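Long-range contact in NAD-dependent epimerase/dehydratase domain-containing protein (Ruegeria pomeroyi DSS-3, PDB 3IUS), which is of unknown function but, as a member of the NAD-dependent epimerase/dehydratase family, probably binds NAD in a Rossmann-type domain: residues Ile69-Leu81 against Arg127-Val141. Residues are numbered along the deposited sequence; the frame is centred on the assembly and turned at random.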
loop_
_atom_site.group_PDB
_atom_site.type_symbol
_atom_site.label_atom_id
_atom_site.label_comp_id
_atom_site.label_asym_id
_atom_site.label_seq_id
_atom_site.Cartn_x
_atom_site.Cartn_y
_atom_site.Cartn_z
ATOM N N ILE A 69 8.990 -5.570 0.190
ATOM C CA ILE A 69 9.507 -4.313 -0.349
ATOM C C ILE A 69 8.461 -3.211 -0.317
ATOM O O ILE A 69 7.465 -3.284 -1.032
ATOM C CB ILE A 69 9.954 -4.481 -1.810
ATOM C CG1 ILE A 69 10.855 -5.710 -1.964
ATOM C CG2 ILE A 69 10.619 -3.208 -2.321
ATOM C CD1 ILE A 69 12.217 -5.552 -1.360
ATOM N N SER A 70 8.695 -2.191 0.507
ATOM C CA SER A 70 7.804 -1.035 0.596
ATOM C C SER A 70 8.437 0.201 -0.040
ATOM O O SER A 70 7.846 1.279 -0.042
ATOM C CB SER A 70 7.473 -0.718 2.064
ATOM O OG SER A 70 6.756 -1.765 2.693
ATOM N N THR A 71 9.643 0.042 -0.573
ATOM C CA THR A 71 10.419 1.177 -1.067
ATOM C C THR A 71 9.878 1.712 -2.391
ATOM O O THR A 71 9.751 0.968 -3.354
ATOM C CB THR A 71 11.900 0.796 -1.245
ATOM O OG1 THR A 71 12.012 -0.248 -2.222
ATOM C CG2 THR A 71 12.483 0.308 0.070
ATOM N N ALA A 72 9.560 3.005 -2.432
ATOM C CA ALA A 72 9.049 3.633 -3.652
ATOM C C ALA A 72 10.101 3.677 -4.760
ATOM O O ALA A 72 11.292 3.776 -4.486
ATOM C CB ALA A 72 8.547 5.040 -3.352
ATOM N N PRO A 73 9.657 3.609 -6.022
ATOM C CA PRO A 73 10.591 3.657 -7.152
ATOM C C PRO A 73 10.986 5.085 -7.501
ATOM O O PRO A 73 10.350 6.035 -7.043
ATOM C CB PRO A 73 9.763 3.071 -8.296
ATOM C CG PRO A 73 8.371 3.462 -7.941
ATOM C CD PRO A 73 8.306 3.225 -6.462
ATOM N N ASP A 74 12.044 5.222 -8.293
ATOM C CA ASP A 74 12.423 6.497 -8.885
ATOM C C ASP A 74 12.476 6.300 -10.396
ATOM O O ASP A 74 12.075 5.244 -10.892
ATOM C CB ASP A 74 13.781 6.969 -8.350
ATOM C CG ASP A 74 14.872 5.928 -8.518
ATOM O OD1 ASP A 74 14.767 5.079 -9.425
ATOM O OD2 ASP A 74 15.844 5.955 -7.736
ATOM N N SER A 75 12.994 7.296 -11.116
ATOM C CA SER A 75 13.041 7.240 -12.576
ATOM C C SER A 75 13.804 6.027 -13.106
ATOM O O SER A 75 13.659 5.665 -14.270
ATOM C CB SER A 75 13.631 8.532 -13.156
ATOM O OG SER A 75 14.967 8.729 -12.738
ATOM N N GLY A 76 14.603 5.398 -12.253
ATOM C CA GLY A 76 15.373 4.234 -12.658
ATOM C C GLY A 76 14.658 2.941 -12.332
ATOM O O GLY A 76 15.111 1.853 -12.701
ATOM N N GLY A 77 13.524 3.059 -11.650
ATOM C CA GLY A 77 12.774 1.897 -11.219
ATOM C C GLY A 77 12.973 1.606 -9.745
ATOM O O GLY A 77 12.887 2.503 -8.903
ATOM N N ASP A 78 13.253 0.349 -9.429
ATOM C CA ASP A 78 13.327 -0.072 -8.031
ATOM C C ASP A 78 14.712 0.078 -7.411
ATOM O O ASP A 78 15.670 -0.537 -7.869
ATOM C CB ASP A 78 12.852 -1.516 -7.878
ATOM C CG ASP A 78 12.729 -1.933 -6.430
ATOM O OD1 ASP A 78 11.595 -1.906 -5.907
ATOM O OD2 ASP A 78 13.761 -2.275 -5.813
ATOM N N PRO A 79 14.805 0.881 -6.337
ATOM C CA PRO A 79 16.058 1.157 -5.623
ATOM C C PRO A 79 16.664 -0.076 -4.948
ATOM O O PRO A 79 17.886 -0.157 -4.849
ATOM C CB PRO A 79 15.640 2.189 -4.567
ATOM C CG PRO A 79 14.361 2.772 -5.083
ATOM C CD PRO A 79 13.680 1.659 -5.795
ATOM N N VAL A 80 15.833 -1.008 -4.482
ATOM C CA VAL A 80 16.333 -2.220 -3.837
ATOM C C VAL A 80 17.050 -3.097 -4.864
ATOM O O VAL A 80 18.157 -3.572 -4.623
ATOM C CB VAL A 80 15.208 -3.021 -3.136
ATOM C CG1 VAL A 80 15.704 -4.406 -2.729
ATOM C CG2 VAL A 80 14.687 -2.263 -1.921
ATOM N N LEU A 81 16.423 -3.291 -6.018
ATOM C CA LEU A 81 17.048 -4.052 -7.097
ATOM C C LEU A 81 18.282 -3.327 -7.629
ATOM O O LEU A 81 19.259 -3.956 -8.025
ATOM C CB LEU A 81 16.051 -4.308 -8.233
ATOM C CG LEU A 81 14.922 -5.307 -7.966
ATOM C CD1 LEU A 81 13.954 -5.356 -9.142
ATOM C CD2 LEU A 81 15.482 -6.691 -7.667
ATOM N N ARG A 127 5.018 8.874 -11.767
ATOM C CA ARG A 127 4.968 7.950 -10.638
ATOM C C ARG A 127 4.417 6.590 -11.054
ATOM O O ARG A 127 4.965 5.551 -10.691
ATOM C CB ARG A 127 4.134 8.536 -9.497
ATOM C CG ARG A 127 4.783 9.726 -8.821
ATOM C CD ARG A 127 6.082 9.328 -8.129
ATOM N NE ARG A 127 5.857 8.845 -6.768
ATOM C CZ ARG A 127 6.653 7.992 -6.130
ATOM N NH1 ARG A 127 6.360 7.611 -4.895
ATOM N NH2 ARG A 127 7.732 7.505 -6.730
ATOM N N GLY A 128 3.328 6.600 -11.817
ATOM C CA GLY A 128 2.738 5.372 -12.307
ATOM C C GLY A 128 3.661 4.616 -13.244
ATOM O O GLY A 128 3.710 3.383 -13.212
ATOM N N ARG A 129 4.375 5.346 -14.098
ATOM C CA ARG A 129 5.325 4.707 -15.012
ATOM C C ARG A 129 6.486 4.085 -14.236
ATOM O O ARG A 129 6.972 3.004 -14.585
ATOM C CB ARG A 129 5.852 5.685 -16.067
ATOM C CG ARG A 129 4.815 6.110 -17.100
ATOM C CD ARG A 129 5.466 6.818 -18.286
ATOM N NE ARG A 129 6.381 7.875 -17.872
ATOM C CZ ARG A 129 6.015 9.133 -17.661
ATOM N NH1 ARG A 129 4.754 9.492 -17.831
ATOM N NH2 ARG A 129 6.914 10.033 -17.285
ATOM N N TRP A 130 6.929 4.762 -13.181
ATOM C CA TRP A 130 8.016 4.228 -12.364
ATOM C C TRP A 130 7.578 2.955 -11.641
ATOM O O TRP A 130 8.373 2.023 -11.473
ATOM C CB TRP A 130 8.522 5.260 -11.352
ATOM C CG TRP A 130 9.011 6.534 -11.970
ATOM C CD1 TRP A 130 9.359 6.737 -13.275
ATOM C CD2 TRP A 130 9.223 7.783 -11.301
ATOM N NE1 TRP A 130 9.765 8.035 -13.459
ATOM C CE2 TRP A 130 9.690 8.698 -12.264
ATOM C CE3 TRP A 130 9.059 8.215 -9.981
ATOM C CZ2 TRP A 130 9.994 10.022 -11.951
ATOM C CZ3 TRP A 130 9.361 9.532 -9.671
ATOM C CH2 TRP A 130 9.825 10.418 -10.652
ATOM N N ARG A 131 6.317 2.919 -11.213
ATOM C CA ARG A 131 5.759 1.719 -10.594
ATOM C C ARG A 131 5.761 0.566 -11.584
ATOM O O ARG A 131 6.160 -0.544 -11.244
ATOM C CB ARG A 131 4.335 1.958 -10.093
ATOM C CG ARG A 131 4.252 2.733 -8.798
ATOM C CD ARG A 131 4.758 1.910 -7.620
ATOM N NE ARG A 131 4.706 2.693 -6.390
ATOM C CZ ARG A 131 5.136 2.265 -5.209
ATOM N NH1 ARG A 131 5.652 1.050 -5.089
ATOM N NH2 ARG A 131 5.049 3.053 -4.147
ATOM N N VAL A 132 5.305 0.825 -12.809
ATOM C CA VAL A 132 5.290 -0.225 -13.829
ATOM C C VAL A 132 6.700 -0.748 -14.093
ATOM O O VAL A 132 6.909 -1.963 -14.202
ATOM C CB VAL A 132 4.667 0.265 -15.148
ATOM C CG1 VAL A 132 4.938 -0.750 -16.263
ATOM C CG2 VAL A 132 3.170 0.513 -14.970
HETATM N N MSE A 133 7.652 0.171 -14.208
HETATM C CA MSE A 133 9.064 -0.165 -14.349
HETATM C C MSE A 133 9.495 -1.115 -13.247
HETATM O O MSE A 133 10.102 -2.157 -13.500
HETATM C CB MSE A 133 9.924 1.088 -14.199
HETATM C CG MSE A 133 10.213 1.901 -15.436
HETATM SE SE MSE A 133 11.885 2.858 -15.055
HETATM C CE MSE A 133 13.113 1.374 -15.308
ATOM N N ALA A 134 9.213 -0.717 -12.009
ATOM C CA ALA A 134 9.625 -1.494 -10.843
ATOM C C ALA A 134 9.017 -2.893 -10.880
ATOM O O ALA A 134 9.719 -3.885 -10.677
ATOM C CB ALA A 134 9.249 -0.770 -9.556
ATOM N N GLU A 135 7.718 -2.977 -11.159
ATOM C CA GLU A 135 7.057 -4.279 -11.236
ATOM C C GLU A 135 7.744 -5.169 -12.256
ATOM O O GLU A 135 7.977 -6.346 -12.002
ATOM C CB GLU A 135 5.591 -4.142 -11.637
ATOM C CG GLU A 135 4.688 -3.568 -10.564
ATOM C CD GLU A 135 3.229 -3.940 -10.794
ATOM O OE1 GLU A 135 2.963 -4.933 -11.502
ATOM O OE2 GLU A 135 2.338 -3.247 -10.271
ATOM N N GLN A 136 8.048 -4.597 -13.418
ATOM C CA GLN A 136 8.644 -5.359 -14.514
ATOM C C GLN A 136 10.034 -5.858 -14.146
ATOM O O GLN A 136 10.419 -6.980 -14.496
ATOM C CB GLN A 136 8.674 -4.517 -15.800
ATOM C CG GLN A 136 7.281 -4.304 -16.411
ATOM C CD GLN A 136 7.206 -3.145 -17.395
ATOM O OE1 GLN A 136 8.178 -2.418 -17.605
ATOM N NE2 GLN A 136 6.041 -2.972 -18.005
ATOM N N GLN A 137 10.785 -5.023 -13.438
ATOM C CA GLN A 137 12.122 -5.402 -12.988
ATOM C C GLN A 137 12.049 -6.590 -12.028
ATOM O O GLN A 137 12.789 -7.563 -12.166
ATOM C CB GLN A 137 12.835 -4.203 -12.352
ATOM C CG GLN A 137 13.220 -3.134 -13.360
ATOM C CD GLN A 137 13.689 -1.837 -12.712
ATOM O OE1 GLN A 137 13.448 -1.591 -11.528
ATOM N NE2 GLN A 137 14.345 -0.994 -13.498
ATOM N N TRP A 138 11.138 -6.516 -11.066
ATOM C CA TRP A 138 10.939 -7.623 -10.139
ATOM C C TRP A 138 10.482 -8.893 -10.862
ATOM O O TRP A 138 11.006 -9.973 -10.612
ATOM C CB TRP A 138 9.956 -7.226 -9.038
ATOM C CG TRP A 138 10.593 -6.378 -7.988
ATOM C CD1 TRP A 138 10.425 -5.034 -7.797
ATOM C CD2 TRP A 138 11.507 -6.814 -6.979
ATOM N NE1 TRP A 138 11.180 -4.608 -6.731
ATOM C CE2 TRP A 138 11.854 -5.683 -6.211
ATOM C CE3 TRP A 138 12.066 -8.052 -6.648
ATOM C CZ2 TRP A 138 12.736 -5.754 -5.133
ATOM C CZ3 TRP A 138 12.942 -8.121 -5.580
ATOM C CH2 TRP A 138 13.267 -6.979 -4.835
ATOM N N GLN A 139 9.530 -8.755 -11.782
ATOM C CA GLN A 139 8.993 -9.915 -12.495
ATOM C C GLN A 139 10.021 -10.576 -13.416
ATOM O O GLN A 139 9.814 -11.702 -13.869
ATOM C CB GLN A 139 7.734 -9.540 -13.287
ATOM C CG GLN A 139 6.516 -9.201 -12.427
ATOM C CD GLN A 139 5.747 -10.433 -11.980
ATOM O OE1 GLN A 139 6.201 -11.562 -12.162
ATOM N NE2 GLN A 139 4.572 -10.221 -11.398
ATOM N N ALA A 140 11.123 -9.883 -13.690
ATOM C CA ALA A 140 12.162 -10.427 -14.567
ATOM C C ALA A 140 13.166 -11.332 -13.850
ATOM O O ALA A 140 13.873 -12.109 -14.494
ATOM C CB ALA A 140 12.889 -9.307 -15.295
ATOM N N VAL A 141 13.226 -11.234 -12.526
ATOM C CA VAL A 141 14.175 -12.023 -11.738
ATOM C C VAL A 141 13.830 -13.513 -11.800
ATOM O O VAL A 141 12.834 -13.952 -11.238
ATOM C CB VAL A 141 14.213 -11.573 -10.266
ATOM C CG1 VAL A 141 15.325 -12.289 -9.523
ATOM C CG2 VAL A 141 14.392 -10.053 -10.166
HETATM O O HOH W 1 5.426 1.392 -1.989
HETATM O O HOH W 2 7.057 -0.377 -2.683
HETATM O O HOH W 3 16.372 -0.531 -10.596
#
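The carboxylate of Asp78 is held from both segments: Trp138 NE1 gives a nearly straight bond to Asp78 OD1 (2.9 Å, 170°), while Asp78, the N-cap of helix 79-90, offers the anti lone pair of OD2 to Leu81 N. The indole donates in its own ring plane but meets OD1 from above the carboxylate, the two planes being 83° apart. With CG anti to the backbone N (chi1 -172°), this short two-oxygen acceptor brings one oxygen to the indole and the other to its own helix start. Next along, the extended Gln137 suits its place by pairing acceptor and donor: OE1 accepts from Asp78 N at 2.9 Å, and NE2 donates to Gly76 O at 3.1 Å. Gly77 has backbone angles at which a CB would jam against the preceding carbonyl oxygen; it would also hit Gln137 OE1. In what is probably a Rossmann-type domain, this loop joins parallel strand 66-69 to helix 79-90, its type I turn Asp74-Gly77 lying against helix 126-140. Leu81 CD1 sits 3.5 Å above the centre of the five-membered ring of Trp138, and Ile69 CG1 reaches Trp138 CZ2; Tyr100 of the neighbouring strand also stacks on this indole. A leucine in place of Trp138 would probably leave Asp78 OD1 without its indole donor and Leu81 without its flat face. Farther along, Pro73 CD lies 3.5 Å over the Arg131 guanidinium, at whose edge one water bridges NH2 to Ser70 O, and Ser75 CA makes a CH-pi contact with Trp130.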